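Local coordinates for protein oligopeptide ABC transporter OppAIV (Borrelia burgdorferi B31, PDB 4GL8) that probably binds oligopeptides outside the inner membrane for uptake by an ABC transporter, and holds a bound peptide in this crystal, at residues N286-L300 against R415-G429. Residues are numbered along the deposited sequence; the frame is centred on the assembly and turned at random.
Sequences NSTSFYSLNMKVKPL and RVNGNYEIIRSGWSG
The carbonyl oxygen of Gly-426, whose CA lies over one face of the Phe-290 ring, is gripped by two nitrogens at once: Arg-415 NH2 reaches Gly-426 O at 3.0 Å and NH1 at 3.2 Å, with the oxygen near the guanidinium plane; NH2 also hydrogen-bonds the carbonyl of Phe-448. Phe-290 CG stands between its backbone N and carbonyl carbon (chi1 61°), which turns the ring across to the glycine; Gly-426 CA sits 3.7 Å from the centroid of the Phe-290 ring, a CH-pi contact. Glycine suits this place: Thr-288 O comes within 3.1 Å of Gly-426 CA, and the backbone takes a conformation open mainly to glycine.

Strands 287-293 and 422-428 pair antiparallel. Straight bonds run from Thr-288 N to Trp-427 O (2.9 Å) and from Ile-423 N to Ser-292 O (3.1 Å), whereas Ser-425 N to Phe-290 O is bent and weak. Small, polar Ser-292 fits beside Ser-425 and also bonds Ser-449 through its hydroxyl.

On the other face the flat Tyr-291 ring can lie over the Arg-424 backbone, whose CA is 3.8 Å from the ring centroid; the long Arg-424 chain leads on from its CB, also packed on the ring, to the bound peptide. Branched, apolar Ile-422 fills the side next to Tyr-291, against Leu-293 and Leu-300. Beyond the strand, Asn-294 works with both ends of its amide: ND2 donates to Tyr-420 O (3.0 Å), and OD1 accepts from Lys-296 N in an Asx turn. The branched Val-297 packs its methyls against the aliphatic CG of Glu-421.

Arg-424 NH1 and the backbone of Ser-428 hydrogen-bond the peptide, placing the Ser-287 to Ser-428 end, with Arg-424, beside it. Strand 287-293 also pairs with strand 492-504, and 422-428 runs parallel to 372-377, while helix 380-397 packs on Tyr-291 and Ile-422.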
# COMPACT_ATOMS: atom_id res chain seq x y z
N ASN A 286 0.53 -5.49 -8.26
CA ASN A 286 -0.58 -5.90 -7.41
C ASN A 286 -1.20 -4.69 -6.74
O ASN A 286 -1.20 -4.55 -5.51
CB ASN A 286 -0.11 -6.89 -6.37
CG ASN A 286 0.04 -8.29 -6.94
OD1 ASN A 286 -0.52 -8.62 -7.99
ND2 ASN A 286 0.80 -9.12 -6.25
N SER A 287 -1.80 -3.85 -7.55
CA SER A 287 -2.28 -2.58 -7.06
C SER A 287 -3.50 -2.20 -7.90
O SER A 287 -3.54 -2.53 -9.07
CB SER A 287 -1.14 -1.58 -7.18
OG SER A 287 -1.34 -0.51 -6.32
N THR A 288 -4.49 -1.57 -7.28
CA THR A 288 -5.73 -1.23 -7.94
C THR A 288 -6.01 0.26 -7.89
O THR A 288 -5.56 0.97 -6.99
CB THR A 288 -6.97 -1.95 -7.32
OG1 THR A 288 -7.17 -1.56 -5.96
CG2 THR A 288 -6.84 -3.49 -7.41
N SER A 289 -6.81 0.70 -8.86
CA SER A 289 -7.39 2.05 -8.86
C SER A 289 -8.92 1.92 -8.71
O SER A 289 -9.57 1.16 -9.42
CB SER A 289 -7.02 2.79 -10.15
OG SER A 289 -7.87 3.93 -10.37
N PHE A 290 -9.46 2.61 -7.71
CA PHE A 290 -10.90 2.72 -7.54
C PHE A 290 -11.24 4.08 -6.93
O PHE A 290 -10.39 4.72 -6.38
CB PHE A 290 -11.49 1.55 -6.73
CG PHE A 290 -10.97 1.41 -5.31
CD1 PHE A 290 -11.53 2.13 -4.28
CD2 PHE A 290 -9.96 0.51 -5.01
CE1 PHE A 290 -11.08 1.99 -2.96
CE2 PHE A 290 -9.50 0.33 -3.71
CZ PHE A 290 -10.06 1.10 -2.67
N TYR A 291 -12.49 4.53 -7.08
CA TYR A 291 -12.94 5.76 -6.41
C TYR A 291 -13.82 5.37 -5.24
O TYR A 291 -14.80 4.65 -5.42
CB TYR A 291 -13.70 6.65 -7.42
CG TYR A 291 -12.82 7.63 -8.18
CD1 TYR A 291 -11.53 7.31 -8.55
CD2 TYR A 291 -13.30 8.89 -8.52
CE1 TYR A 291 -10.72 8.24 -9.21
CE2 TYR A 291 -12.52 9.80 -9.20
CZ TYR A 291 -11.22 9.48 -9.54
OH TYR A 291 -10.47 10.43 -10.21
N SER A 292 -13.45 5.79 -4.03
CA SER A 292 -14.27 5.55 -2.85
C SER A 292 -15.42 6.54 -2.76
O SER A 292 -15.34 7.67 -3.30
CB SER A 292 -13.45 5.71 -1.59
OG SER A 292 -12.31 4.89 -1.56
N LEU A 293 -16.45 6.10 -2.04
CA LEU A 293 -17.73 6.79 -1.94
C LEU A 293 -18.11 6.81 -0.46
O LEU A 293 -18.15 5.78 0.18
CB LEU A 293 -18.81 6.10 -2.76
CG LEU A 293 -18.46 5.88 -4.23
CD1 LEU A 293 -19.44 4.93 -4.88
CD2 LEU A 293 -18.39 7.16 -5.03
N ASN A 294 -18.35 8.00 0.08
CA ASN A 294 -18.72 8.15 1.46
C ASN A 294 -20.20 7.80 1.61
O ASN A 294 -21.08 8.55 1.18
CB ASN A 294 -18.42 9.57 1.95
CG ASN A 294 -18.53 9.69 3.48
OD1 ASN A 294 -19.38 9.05 4.11
ND2 ASN A 294 -17.70 10.52 4.07
N MET A 295 -20.46 6.64 2.24
CA MET A 295 -21.83 6.14 2.39
C MET A 295 -22.68 7.03 3.28
O MET A 295 -23.88 6.87 3.28
CB MET A 295 -21.87 4.75 3.04
CG MET A 295 -21.02 3.70 2.38
SD MET A 295 -21.61 3.35 0.73
CE MET A 295 -20.67 1.90 0.41
N LYS A 296 -22.05 7.90 4.06
CA LYS A 296 -22.77 8.85 4.90
C LYS A 296 -23.08 10.15 4.15
O LYS A 296 -23.64 11.05 4.74
CB LYS A 296 -21.97 9.22 6.17
CG LYS A 296 -21.21 8.10 6.89
CD LYS A 296 -22.13 7.01 7.44
CE LYS A 296 -22.85 7.49 8.69
NZ LYS A 296 -24.31 7.22 8.60
N VAL A 297 -22.66 10.28 2.89
CA VAL A 297 -22.96 11.51 2.14
C VAL A 297 -24.01 11.22 1.11
O VAL A 297 -23.81 10.37 0.25
CB VAL A 297 -21.70 12.11 1.45
CG1 VAL A 297 -22.10 13.27 0.56
CG2 VAL A 297 -20.71 12.57 2.50
N LYS A 298 -25.14 11.92 1.18
CA LYS A 298 -26.21 11.68 0.23
C LYS A 298 -25.92 12.29 -1.13
O LYS A 298 -25.37 13.39 -1.19
CB LYS A 298 -27.53 12.18 0.80
CG LYS A 298 -27.92 11.41 2.04
CD LYS A 298 -29.29 11.80 2.54
CE LYS A 298 -29.74 10.89 3.67
NZ LYS A 298 -30.21 9.56 3.18
N PRO A 299 -26.32 11.62 -2.24
CA PRO A 299 -27.07 10.38 -2.36
C PRO A 299 -26.19 9.12 -2.59
O PRO A 299 -26.64 8.16 -3.21
CB PRO A 299 -27.92 10.64 -3.60
CG PRO A 299 -26.98 11.40 -4.50
CD PRO A 299 -26.13 12.24 -3.57
N LEU A 300 -24.97 9.12 -2.04
CA LEU A 300 -24.07 8.00 -2.22
C LEU A 300 -24.49 6.78 -1.38
O LEU A 300 -24.00 5.67 -1.60
CB LEU A 300 -22.62 8.42 -1.97
CG LEU A 300 -22.11 9.60 -2.80
CD1 LEU A 300 -20.71 10.03 -2.40
CD2 LEU A 300 -22.12 9.22 -4.28
N ARG A 415 -8.91 10.33 3.59
CA ARG A 415 -9.39 8.97 3.37
C ARG A 415 -9.69 8.26 4.70
O ARG A 415 -10.78 7.71 4.91
CB ARG A 415 -8.37 8.18 2.53
CG ARG A 415 -8.65 8.30 1.04
CD ARG A 415 -7.77 7.43 0.18
NE ARG A 415 -7.97 5.99 0.36
CZ ARG A 415 -7.32 5.07 -0.34
NH1 ARG A 415 -6.47 5.45 -1.27
NH2 ARG A 415 -7.54 3.78 -0.13
N VAL A 416 -8.72 8.35 5.61
CA VAL A 416 -8.79 7.70 6.90
C VAL A 416 -9.93 8.23 7.79
O VAL A 416 -10.53 7.47 8.50
CB VAL A 416 -7.43 7.81 7.61
CG1 VAL A 416 -7.54 7.56 9.10
CG2 VAL A 416 -6.46 6.85 6.96
N ASN A 417 -10.23 9.52 7.72
CA ASN A 417 -11.22 10.14 8.63
C ASN A 417 -12.57 10.33 7.95
O ASN A 417 -13.50 10.80 8.55
CB ASN A 417 -10.69 11.48 9.14
CG ASN A 417 -9.46 11.32 10.01
OD1 ASN A 417 -8.38 11.87 9.75
ND2 ASN A 417 -9.60 10.52 11.02
N GLY A 418 -12.67 9.96 6.68
CA GLY A 418 -13.93 10.04 5.97
C GLY A 418 -14.27 11.45 5.51
O GLY A 418 -15.44 11.75 5.24
N ASN A 419 -13.25 12.30 5.41
CA ASN A 419 -13.48 13.72 5.11
C ASN A 419 -13.46 13.90 3.60
O ASN A 419 -12.50 14.41 3.01
CB ASN A 419 -12.45 14.60 5.79
CG ASN A 419 -12.74 16.07 5.58
OD1 ASN A 419 -13.92 16.46 5.49
ND2 ASN A 419 -11.69 16.88 5.50
N TYR A 420 -14.54 13.42 2.99
CA TYR A 420 -14.71 13.44 1.56
C TYR A 420 -16.12 13.01 1.20
O TYR A 420 -16.88 12.51 2.04
CB TYR A 420 -13.69 12.52 0.86
CG TYR A 420 -13.82 11.03 1.13
CD1 TYR A 420 -14.74 10.23 0.41
CD2 TYR A 420 -13.02 10.42 2.09
CE1 TYR A 420 -14.83 8.86 0.66
CE2 TYR A 420 -13.12 9.06 2.35
CZ TYR A 420 -14.01 8.29 1.63
OH TYR A 420 -14.07 6.94 1.87
N GLU A 421 -16.45 13.23 -0.07
CA GLU A 421 -17.71 12.84 -0.64
C GLU A 421 -17.38 11.72 -1.63
O GLU A 421 -17.74 10.58 -1.40
CB GLU A 421 -18.38 14.07 -1.26
CG GLU A 421 -18.74 15.12 -0.19
CD GLU A 421 -19.50 16.35 -0.72
OE1 GLU A 421 -19.33 16.70 -1.89
OE2 GLU A 421 -20.25 16.98 0.04
N ILE A 422 -16.67 12.07 -2.70
CA ILE A 422 -16.02 11.08 -3.58
C ILE A 422 -14.50 11.34 -3.51
O ILE A 422 -14.05 12.49 -3.47
CB ILE A 422 -16.53 11.22 -5.03
CG1 ILE A 422 -18.04 10.98 -5.07
CG2 ILE A 422 -15.83 10.26 -5.98
CD1 ILE A 422 -18.65 11.19 -6.44
N ILE A 423 -13.70 10.30 -3.45
CA ILE A 423 -12.26 10.50 -3.41
C ILE A 423 -11.54 9.43 -4.22
O ILE A 423 -11.79 8.22 -4.04
CB ILE A 423 -11.76 10.54 -1.96
CG1 ILE A 423 -10.33 11.06 -1.87
CG2 ILE A 423 -11.87 9.16 -1.28
CD1 ILE A 423 -9.97 11.51 -0.47
N ARG A 424 -10.65 9.89 -5.12
CA ARG A 424 -9.77 8.97 -5.81
C ARG A 424 -9.05 8.10 -4.81
O ARG A 424 -8.56 8.57 -3.80
CB ARG A 424 -8.75 9.71 -6.69
CG ARG A 424 -7.70 8.80 -7.29
CD ARG A 424 -6.41 8.75 -6.50
NE ARG A 424 -5.83 7.43 -6.61
CZ ARG A 424 -4.66 7.07 -6.08
NH1 ARG A 424 -3.90 7.92 -5.39
NH2 ARG A 424 -4.26 5.81 -6.23
N SER A 425 -8.96 6.82 -5.10
CA SER A 425 -8.53 5.88 -4.09
C SER A 425 -7.82 4.72 -4.77
O SER A 425 -7.30 4.87 -5.86
CB SER A 425 -9.78 5.48 -3.27
OG SER A 425 -9.47 4.69 -2.17
N GLY A 426 -7.83 3.55 -4.15
CA GLY A 426 -7.04 2.43 -4.63
C GLY A 426 -6.14 1.92 -3.52
O GLY A 426 -6.02 2.54 -2.46
N TRP A 427 -5.47 0.81 -3.81
CA TRP A 427 -4.82 0.05 -2.79
C TRP A 427 -3.70 -0.71 -3.43
O TRP A 427 -3.85 -1.27 -4.48
CB TRP A 427 -5.80 -0.94 -2.18
CG TRP A 427 -5.33 -1.60 -0.94
CD1 TRP A 427 -5.05 -2.93 -0.77
CD2 TRP A 427 -5.12 -0.98 0.34
NE1 TRP A 427 -4.67 -3.18 0.53
CE2 TRP A 427 -4.72 -2.00 1.23
CE3 TRP A 427 -5.25 0.32 0.81
CZ2 TRP A 427 -4.44 -1.74 2.58
CZ3 TRP A 427 -4.96 0.59 2.15
CH2 TRP A 427 -4.56 -0.44 3.02
N SER A 428 -2.57 -0.68 -2.77
CA SER A 428 -1.45 -1.49 -3.15
C SER A 428 -1.38 -2.63 -2.14
O SER A 428 -1.38 -2.39 -0.92
CB SER A 428 -0.18 -0.63 -3.18
OG SER A 428 0.91 -1.33 -2.63
N GLY A 429 -1.37 -3.86 -2.65
CA GLY A 429 -1.31 -5.08 -1.86
C GLY A 429 -0.13 -5.11 -0.91
O GLY A 429 1.00 -4.73 -1.26
O HOH W 1 1.88 -5.00 -3.95
O HOH W 2 -4.24 3.40 -7.53